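PDB 4IUH: NreA protein from Staphylococcus carnosus subsp. carnosus TM300, which acts as a cytosolic nitrate receptor of the GAF-domain type in the staphylococcal nitrate regulation system and is captured here with bound iodide. Local coordinates for residues A44-G49 with A53-K58; K77-L82 with S88-E93; L105-V110 with T116-I121. One frame throughout, in Å; residues are numbered along the deposited sequence.

How the interactions relate
All three contacts lie in one GAF domain and follow one another along the chain without overlap. Interaction 1 is a hairpin of strands 40-47 and 54-61 at one edge of the five-stranded antiparallel sheet; interactions 2 and 3 lie toward its other edge, on the neighbouring strands 90-92 and 115-125. The centres of interactions 2 and 3 are about 7 Å apart, and that of interaction 1 is 16 to 17 Å from both. Helix 78-86 forms one side of interaction 2 and reaches the other two: A80 packs on A44, I55 and W57, and L79 on M118. Interactions 2 and 3 join the sheet to helices on one face, the side on which GAF domains commonly hold their ligand.

Interaction 1: A44-G49 with A53-K58; sequences ALPEDG and AVIKWK
A44-G49 and A53-K58 run antiparallel as the two arms of a β-hairpin, their strand axes 4.6 Å apart at closest approach and their directions 139° apart, a strong twist. L45 with K56 and E47 with V54 are hydrogen-bonded pairs, each closed by two backbone bonds: L45 N reaches K56 O at 3.0 Å and K56 N returns to L45 O, while E47 N meets V54 O at 2.8 Å and V54 N bonds to E47 O. Between them P46, which has no amide hydrogen to give, stands opposite I55 in a non-hydrogen-bonded pair, where no bond across this hairpin is called for.

The two faces of the hairpin differ in character. On that of A44, P46, I55 and W57, the methyl of A44 lies over the face of the indole, CB 3.6 Å from the centroid of the six-membered ring, a CH-π contact. I55 reaches across with both branches: CG2 touches A44 CB, and CD1 meets P46 CA at 3.6 Å, with the proline ring alongside. On the other face E47 and K56 form a salt bridge, K56 NZ to E47 OE1 at 2.8 Å, with the ammonium on the syn side of the carboxylate but 26° out of its plane. E47 is extended, CG anti to the backbone N (chi1 -167°), and its carboxylate also rests on K56 CD.

The hairpin forms one edge of the GAF sheet, strand 54-61 being outermost and strand 40-47 lying next to strand 128-138, where Y130 touches L45 and P46. Over the apolar face lies helix 78-86, whose A80 meets A44, I55 and W57.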
loop_
_atom_site.group_PDB
_atom_site.type_symbol
_atom_site.label_atom_id
_atom_site.label_comp_id
_atom_site.label_asym_id
_atom_site.label_seq_id
_atom_site.Cartn_x
_atom_site.Cartn_y
_atom_site.Cartn_z
ATOM N N ALA A 44 -3.911 2.132 -3.134
ATOM C CA ALA A 44 -5.056 1.288 -3.425
ATOM C C ALA A 44 -6.324 2.045 -3.053
ATOM O O ALA A 44 -6.454 2.531 -1.929
ATOM C CB ALA A 44 -4.968 0.000 -2.637
ATOM N N LEU A 45 -7.258 2.145 -3.995
ATOM C CA LEU A 45 -8.487 2.899 -3.766
ATOM C C LEU A 45 -9.714 2.142 -4.268
ATOM O O LEU A 45 -9.617 1.338 -5.199
ATOM C CB LEU A 45 -8.401 4.279 -4.431
ATOM C CG LEU A 45 -7.439 5.285 -3.785
ATOM C CD1 LEU A 45 -7.190 6.472 -4.708
ATOM C CD2 LEU A 45 -7.976 5.763 -2.447
ATOM N N PRO A 46 -10.871 2.385 -3.634
ATOM C CA PRO A 46 -12.124 1.748 -4.054
ATOM C C PRO A 46 -12.633 2.285 -5.394
ATOM O O PRO A 46 -12.458 3.462 -5.703
ATOM C CB PRO A 46 -13.092 2.099 -2.918
ATOM C CG PRO A 46 -12.525 3.334 -2.309
ATOM C CD PRO A 46 -11.042 3.186 -2.410
ATOM N N GLU A 47 -13.257 1.409 -6.173
ATOM C CA GLU A 47 -13.723 1.731 -7.517
ATOM C C GLU A 47 -15.020 0.955 -7.764
ATOM O O GLU A 47 -15.277 -0.048 -7.098
ATOM C CB GLU A 47 -12.642 1.327 -8.524
ATOM C CG GLU A 47 -12.807 1.851 -9.934
ATOM C CD GLU A 47 -11.627 1.471 -10.825
ATOM O OE1 GLU A 47 -11.822 0.659 -11.761
ATOM O OE2 GLU A 47 -10.505 1.977 -10.588
ATOM N N ASP A 48 -15.842 1.413 -8.704
ATOM C CA ASP A 48 -17.107 0.734 -9.002
ATOM C C ASP A 48 -16.948 -0.515 -9.873
ATOM O O ASP A 48 -16.294 -0.484 -10.915
ATOM C CB ASP A 48 -18.099 1.685 -9.673
ATOM C CG ASP A 48 -18.592 2.767 -8.739
ATOM O OD1 ASP A 48 -19.482 2.478 -7.913
ATOM O OD2 ASP A 48 -18.098 3.909 -8.837
ATOM N N GLY A 49 -17.556 -1.610 -9.433
ATOM C CA GLY A 49 -17.681 -2.802 -10.254
ATOM C C GLY A 49 -19.152 -3.086 -10.512
ATOM O O GLY A 49 -20.008 -2.644 -9.748
ATOM N N ALA A 53 -18.278 -3.052 -5.163
ATOM C CA ALA A 53 -17.080 -2.230 -5.220
ATOM C C ALA A 53 -15.845 -3.127 -5.260
ATOM O O ALA A 53 -15.843 -4.219 -4.696
ATOM C CB ALA A 53 -17.020 -1.291 -4.029
ATOM N N VAL A 54 -14.806 -2.673 -5.951
ATOM C CA VAL A 54 -13.536 -3.387 -5.969
ATOM C C VAL A 54 -12.401 -2.450 -5.589
ATOM O O VAL A 54 -12.559 -1.228 -5.607
ATOM C CB VAL A 54 -13.223 -3.983 -7.354
ATOM C CG1 VAL A 54 -14.228 -5.065 -7.712
ATOM C CG2 VAL A 54 -13.189 -2.882 -8.418
ATOM N N ILE A 55 -11.254 -3.030 -5.256
ATOM C CA ILE A 55 -10.062 -2.255 -4.965
ATOM C C ILE A 55 -9.028 -2.444 -6.062
ATOM O O ILE A 55 -8.755 -3.566 -6.495
ATOM C CB ILE A 55 -9.437 -2.664 -3.619
ATOM C CG1 ILE A 55 -10.435 -2.432 -2.483
ATOM C CG2 ILE A 55 -8.134 -1.899 -3.378
ATOM C CD1 ILE A 55 -10.658 -0.969 -2.143
ATOM N N LYS A 56 -8.464 -1.337 -6.524
ATOM C CA LYS A 56 -7.405 -1.388 -7.513
ATOM C C LYS A 56 -6.244 -0.528 -7.044
ATOM O O LYS A 56 -6.434 0.460 -6.325
ATOM C CB LYS A 56 -7.909 -0.892 -8.870
ATOM C CG LYS A 56 -8.879 -1.831 -9.578
ATOM C CD LYS A 56 -9.260 -1.286 -10.947
ATOM C CE LYS A 56 -10.245 -2.211 -11.657
ATOM N NZ LYS A 56 -10.731 -1.657 -12.963
ATOM N N TRP A 57 -5.038 -0.914 -7.433
ATOM C CA TRP A 57 -3.886 -0.055 -7.224
ATOM C C TRP A 57 -3.910 1.040 -8.298
ATOM O O TRP A 57 -3.369 0.880 -9.392
ATOM C CB TRP A 57 -2.591 -0.870 -7.246
ATOM C CG TRP A 57 -2.518 -1.881 -6.125
ATOM C CD1 TRP A 57 -2.782 -3.221 -6.205
ATOM C CD2 TRP A 57 -2.179 -1.619 -4.762
ATOM N NE1 TRP A 57 -2.616 -3.815 -4.971
ATOM C CE2 TRP A 57 -2.239 -2.850 -4.070
ATOM C CE3 TRP A 57 -1.804 -0.465 -4.058
ATOM C CZ2 TRP A 57 -1.951 -2.954 -2.705
ATOM C CZ3 TRP A 57 -1.519 -0.573 -2.706
ATOM C CH2 TRP A 57 -1.600 -1.807 -2.045
ATOM N N LYS A 58 -4.580 2.139 -7.966
ATOM C CA LYS A 58 -4.864 3.214 -8.910
ATOM C C LYS A 58 -3.604 4.009 -9.264
ATOM O O LYS A 58 -3.420 4.402 -10.412
ATOM C CB LYS A 58 -5.940 4.136 -8.326
ATOM C CG LYS A 58 -6.582 5.110 -9.304
ATOM C CD LYS A 58 -7.921 5.614 -8.749
ATOM C CE LYS A 58 -8.575 6.643 -9.663
ATOM N NZ LYS A 58 -7.936 7.989 -9.553
#

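Interaction 2: K77-L82 with S88-E93; sequences KGLAGL and SRKIVE
L79 and L82, on the first turns of helix 78-86, close on the aliphatic part of K90, joining a helix of the GAF fold to the outermost strand 90-92 of its sheet. K77 precedes this helix, and its carbonyl accepts a weak bond from G81 N. G78 follows with a positive phi of 78°, a backbone shape that favours glycine, and L82 N bonds more firmly to G78 O, at 3.1 Å.

L79 is the first of the two leucines to meet the strand. Its CD1 touches K90 CD at 3.8 Å, the two side chains crossing at about a right angle. One turn on, L82 points toward K90, and the branch that does the touching is CD2, which reaches the same methylene and, more loosely, CE. No hydrogen bond crosses between the segments; K90 supplies hydrocarbon here.

K90 can do so because it leaves the strand with CG anti to the backbone N (chi1 -177°) and runs straight as far as CE, bending only at the last torsion, where NZ turns off. Its backbone meanwhile is hydrogen-bonded to A120 of strand 115-125. Y107 lies beside the same group, touching both L82 and K90. Both leucines converge on K90 CD, L82 CD2 coming closest to it at 3.6 Å.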
loop_
_atom_site.group_PDB
_atom_site.type_symbol
_atom_site.label_atom_id
_atom_site.label_comp_id
_atom_site.label_asym_id
_atom_site.label_seq_id
_atom_site.Cartn_x
_atom_site.Cartn_y
_atom_site.Cartn_z
ATOM N N LYS A 77 -9.981 -8.516 0.224
ATOM C CA LYS A 77 -8.942 -9.356 -0.352
ATOM C C LYS A 77 -7.636 -8.608 -0.625
ATOM O O LYS A 77 -7.616 -7.387 -0.812
ATOM C CB LYS A 77 -9.464 -10.027 -1.627
ATOM C CG LYS A 77 -10.669 -10.934 -1.394
ATOM C CD LYS A 77 -10.298 -12.120 -0.507
ATOM C CE LYS A 77 -11.499 -13.042 -0.230
ATOM N NZ LYS A 77 -12.253 -13.454 -1.457
ATOM N N GLY A 78 -6.537 -9.349 -0.641
ATOM C CA GLY A 78 -5.245 -8.761 -0.917
ATOM C C GLY A 78 -4.680 -8.019 0.275
ATOM O O GLY A 78 -5.284 -7.969 1.354
ATOM N N LEU A 79 -3.508 -7.435 0.076
ATOM C CA LEU A 79 -2.846 -6.686 1.127
ATOM C C LEU A 79 -3.644 -5.426 1.463
ATOM O O LEU A 79 -3.808 -5.078 2.633
ATOM C CB LEU A 79 -1.434 -6.323 0.679
ATOM C CG LEU A 79 -0.533 -5.717 1.750
ATOM C CD1 LEU A 79 -0.379 -6.683 2.931
ATOM C CD2 LEU A 79 0.823 -5.377 1.141
ATOM N N ALA A 80 -4.144 -4.749 0.432
ATOM C CA ALA A 80 -4.986 -3.569 0.623
ATOM C C ALA A 80 -6.219 -3.910 1.453
ATOM O O ALA A 80 -6.628 -3.136 2.314
ATOM C CB ALA A 80 -5.410 -2.998 -0.718
ATOM N N GLY A 81 -6.801 -5.078 1.190
ATOM C CA GLY A 81 -8.005 -5.508 1.878
ATOM C C GLY A 81 -7.769 -5.774 3.351
ATOM O O GLY A 81 -8.617 -5.478 4.188
ATOM N N LEU A 82 -6.612 -6.341 3.669
ATOM C CA LEU A 82 -6.267 -6.635 5.052
ATOM C C LEU A 82 -6.214 -5.342 5.855
ATOM O O LEU A 82 -6.761 -5.239 6.954
ATOM C CB LEU A 82 -4.913 -7.332 5.116
ATOM C CG LEU A 82 -4.374 -7.536 6.530
ATOM C CD1 LEU A 82 -5.303 -8.436 7.327
ATOM C CD2 LEU A 82 -2.979 -8.117 6.487
ATOM N N SER A 88 -5.641 -0.946 10.625
ATOM C CA SER A 88 -4.316 -0.697 11.191
ATOM C C SER A 88 -3.208 -1.085 10.212
ATOM O O SER A 88 -3.416 -1.903 9.318
ATOM C CB SER A 88 -4.145 -1.450 12.506
ATOM O OG SER A 88 -4.246 -2.846 12.303
ATOM N N ARG A 89 -2.027 -0.499 10.381
ATOM C CA ARG A 89 -0.957 -0.701 9.408
ATOM C C ARG A 89 -0.358 -2.096 9.505
ATOM O O ARG A 89 -0.458 -2.735 10.546
ATOM C CB ARG A 89 0.126 0.380 9.533
ATOM C CG ARG A 89 0.914 0.368 10.834
ATOM C CD ARG A 89 1.749 1.636 10.945
ATOM N NE ARG A 89 0.905 2.826 10.849
ATOM C CZ ARG A 89 1.350 4.057 10.617
ATOM N NH1 ARG A 89 2.648 4.290 10.458
ATOM N NH2 ARG A 89 0.487 5.061 10.545
ATOM N N LYS A 90 0.233 -2.570 8.411
ATOM C CA LYS A 90 0.975 -3.829 8.427
ATOM C C LYS A 90 2.425 -3.594 8.037
ATOM O O LYS A 90 2.710 -2.974 7.013
ATOM C CB LYS A 90 0.355 -4.870 7.491
ATOM C CG LYS A 90 1.086 -6.220 7.547
ATOM C CD LYS A 90 0.503 -7.248 6.575
ATOM C CE LYS A 90 1.132 -8.632 6.773
ATOM N NZ LYS A 90 0.990 -9.116 8.182
ATOM N N ILE A 91 3.340 -4.087 8.860
ATOM C CA ILE A 91 4.763 -3.873 8.632
ATOM C C ILE A 91 5.484 -5.194 8.406
ATOM O O ILE A 91 5.410 -6.110 9.229
ATOM C CB ILE A 91 5.408 -3.121 9.808
ATOM C CG1 ILE A 91 4.785 -1.731 9.940
ATOM C CG2 ILE A 91 6.906 -3.007 9.609
ATOM C CD1 ILE A 91 4.765 -1.206 11.344
ATOM N N VAL A 92 6.171 -5.293 7.273
ATOM C CA VAL A 92 6.926 -6.494 6.960
ATOM C C VAL A 92 8.378 -6.155 6.665
ATOM O O VAL A 92 8.701 -5.711 5.564
ATOM C CB VAL A 92 6.339 -7.231 5.756
ATOM C CG1 VAL A 92 7.071 -8.560 5.562
ATOM C CG2 VAL A 92 4.851 -7.450 5.951
ATOM N N GLU A 93 9.244 -6.377 7.649
ATOM C CA GLU A 93 10.667 -6.077 7.506
ATOM C C GLU A 93 11.328 -7.001 6.488
ATOM O O GLU A 93 12.218 -6.580 5.758
ATOM C CB GLU A 93 11.387 -6.201 8.855
ATOM C CG GLU A 93 10.740 -5.434 10.001
ATOM C CD GLU A 93 11.135 -3.967 10.039
ATOM O OE1 GLU A 93 11.916 -3.521 9.164
ATOM O OE2 GLU A 93 10.664 -3.252 10.955
#

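Interaction 3: L105-V110 with T116-I121; sequences LGYPIV and TAMVAI
A single side chain, that of M118, makes the whole contact with L105-V110, reaching out from strand 115-125 of the GAF sheet toward the short helices 101-106 and 108-112 that lie over it. It leaves the backbone in an uncommon way for so long a residue: CG stands between the backbone N and the carbonyl carbon (chi1 75°). Beyond CG the chain is extended, which carries sulfur and terminal methyl well away from the sheet.

There the thioether meets V110, on the second helix, at about a right angle. Only the CG2 branch of the valine does the touching, and it spans SD and CE, lying 3.9 Å from the methyl carbon CE. Y107, in the link between the two helices, approaches the same methyl more loosely, its CD2 being 4.4 Å from M118 CE and the methyl oblique to the ring. V110 N also donates to Y107 O at 2.9 Å, tying the two contact residues together.

The surroundings are largely apolar. L79 of helix 78-86 touches both M118 and Y107, while V92 and L134, from the strands on either side of 115-125, also pack on M118. Just before M118 the strand carries a classic β-bulge, in which T116 and A117 both face Q137. No hydrogen bond crosses between the two segments, and the closest approach is V110 CG2 to M118 SD at 3.6 Å.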
loop_
_atom_site.group_PDB
_atom_site.type_symbol
_atom_site.label_atom_id
_atom_site.label_comp_id
_atom_site.label_asym_id
_atom_site.label_seq_id
_atom_site.Cartn_x
_atom_site.Cartn_y
_atom_site.Cartn_z
ATOM N N LEU A 105 1.039 -15.535 -2.304
ATOM C CA LEU A 105 0.049 -15.780 -3.349
ATOM C C LEU A 105 -1.183 -14.902 -3.155
ATOM O O LEU A 105 -1.828 -14.511 -4.118
ATOM C CB LEU A 105 -0.362 -17.255 -3.387
ATOM C CG LEU A 105 0.699 -18.243 -3.878
ATOM C CD1 LEU A 105 0.210 -19.684 -3.759
ATOM C CD2 LEU A 105 1.105 -17.930 -5.308
ATOM N N GLY A 106 -1.502 -14.593 -1.905
ATOM C CA GLY A 106 -2.636 -13.747 -1.609
ATOM C C GLY A 106 -2.353 -12.258 -1.744
ATOM O O GLY A 106 -3.284 -11.458 -1.711
ATOM N N TYR A 107 -1.081 -11.883 -1.883
ATOM C CA TYR A 107 -0.700 -10.477 -2.062
ATOM C C TYR A 107 0.034 -10.282 -3.386
ATOM O O TYR A 107 1.251 -10.080 -3.393
ATOM C CB TYR A 107 0.233 -10.011 -0.941
ATOM C CG TYR A 107 -0.289 -10.152 0.473
ATOM C CD1 TYR A 107 -1.647 -10.113 0.754
ATOM C CD2 TYR A 107 0.593 -10.311 1.532
ATOM C CE1 TYR A 107 -2.114 -10.236 2.054
ATOM C CE2 TYR A 107 0.143 -10.432 2.833
ATOM C CZ TYR A 107 -1.208 -10.395 3.091
ATOM O OH TYR A 107 -1.648 -10.524 4.391
ATOM N N PRO A 108 -0.695 -10.328 -4.512
ATOM C CA PRO A 108 -0.070 -10.322 -5.844
ATOM C C PRO A 108 0.854 -9.127 -6.163
ATOM O O PRO A 108 1.773 -9.296 -6.966
ATOM C CB PRO A 108 -1.275 -10.352 -6.797
ATOM C CG PRO A 108 -2.423 -9.843 -5.980
ATOM C CD PRO A 108 -2.165 -10.343 -4.598
ATOM N N ILE A 109 0.641 -7.956 -5.564
ATOM C CA ILE A 109 1.532 -6.832 -5.867
ATOM C C ILE A 109 2.925 -7.072 -5.282
ATOM O O ILE A 109 3.923 -6.583 -5.813
ATOM C CB ILE A 109 0.967 -5.464 -5.399
ATOM C CG1 ILE A 109 1.650 -4.316 -6.155
ATOM C CG2 ILE A 109 1.095 -5.303 -3.889
ATOM C CD1 ILE A 109 1.007 -2.968 -5.944
ATOM N N VAL A 110 2.981 -7.855 -4.204
ATOM C CA VAL A 110 4.240 -8.208 -3.560
ATOM C C VAL A 110 5.118 -9.022 -4.509
ATOM O O VAL A 110 6.335 -8.830 -4.572
ATOM C CB VAL A 110 3.996 -8.997 -2.250
ATOM C CG1 VAL A 110 5.286 -9.600 -1.733
ATOM C CG2 VAL A 110 3.378 -8.098 -1.205
ATOM N N THR A 116 10.793 -6.864 -1.105
ATOM C CA THR A 116 11.498 -7.637 -0.092
ATOM C C THR A 116 11.204 -7.102 1.305
ATOM O O THR A 116 11.487 -7.753 2.302
ATOM C CB THR A 116 13.018 -7.638 -0.351
ATOM O OG1 THR A 116 13.505 -6.292 -0.368
ATOM C CG2 THR A 116 13.321 -8.291 -1.692
ATOM N N ALA A 117 10.624 -5.910 1.365
ATOM C CA ALA A 117 10.204 -5.308 2.630
ATOM C C ALA A 117 9.091 -4.304 2.339
ATOM O O ALA A 117 9.106 -3.674 1.285
ATOM C CB ALA A 117 11.384 -4.613 3.311
ATOM N N MET A 118 8.139 -4.146 3.259
ATOM C CA MET A 118 7.033 -3.215 3.025
ATOM C C MET A 118 6.297 -2.721 4.273
ATOM O O MET A 118 6.288 -3.366 5.322
ATOM C CB MET A 118 6.018 -3.823 2.049
ATOM C CG MET A 118 5.148 -4.888 2.680
ATOM S SD MET A 118 4.451 -6.025 1.474
ATOM C CE MET A 118 3.542 -7.143 2.550
ATOM N N VAL A 119 5.691 -1.548 4.130
ATOM C CA VAL A 119 4.753 -1.003 5.100
ATOM C C VAL A 119 3.472 -0.649 4.354
ATOM O O VAL A 119 3.502 0.041 3.335
ATOM C CB VAL A 119 5.283 0.285 5.772
ATOM C CG1 VAL A 119 4.266 0.815 6.776
ATOM C CG2 VAL A 119 6.614 0.034 6.454
ATOM N N ALA A 120 2.346 -1.133 4.856
ATOM C CA ALA A 120 1.055 -0.837 4.262
ATOM C C ALA A 120 0.256 -0.045 5.279
ATOM O O ALA A 120 0.081 -0.489 6.406
ATOM C CB ALA A 120 0.333 -2.126 3.892
ATOM N N ILE A 121 -0.222 1.130 4.889
ATOM C CA ILE A 121 -0.899 2.012 5.834
ATOM C C ILE A 121 -2.334 2.326 5.428
ATOM O O ILE A 121 -2.582 2.771 4.309
ATOM C CB ILE A 121 -0.119 3.323 6.023
ATOM C CG1 ILE A 121 1.278 3.024 6.570
ATOM C CG2 ILE A 121 -0.850 4.251 6.964
ATOM C CD1 ILE A 121 2.227 4.188 6.447
#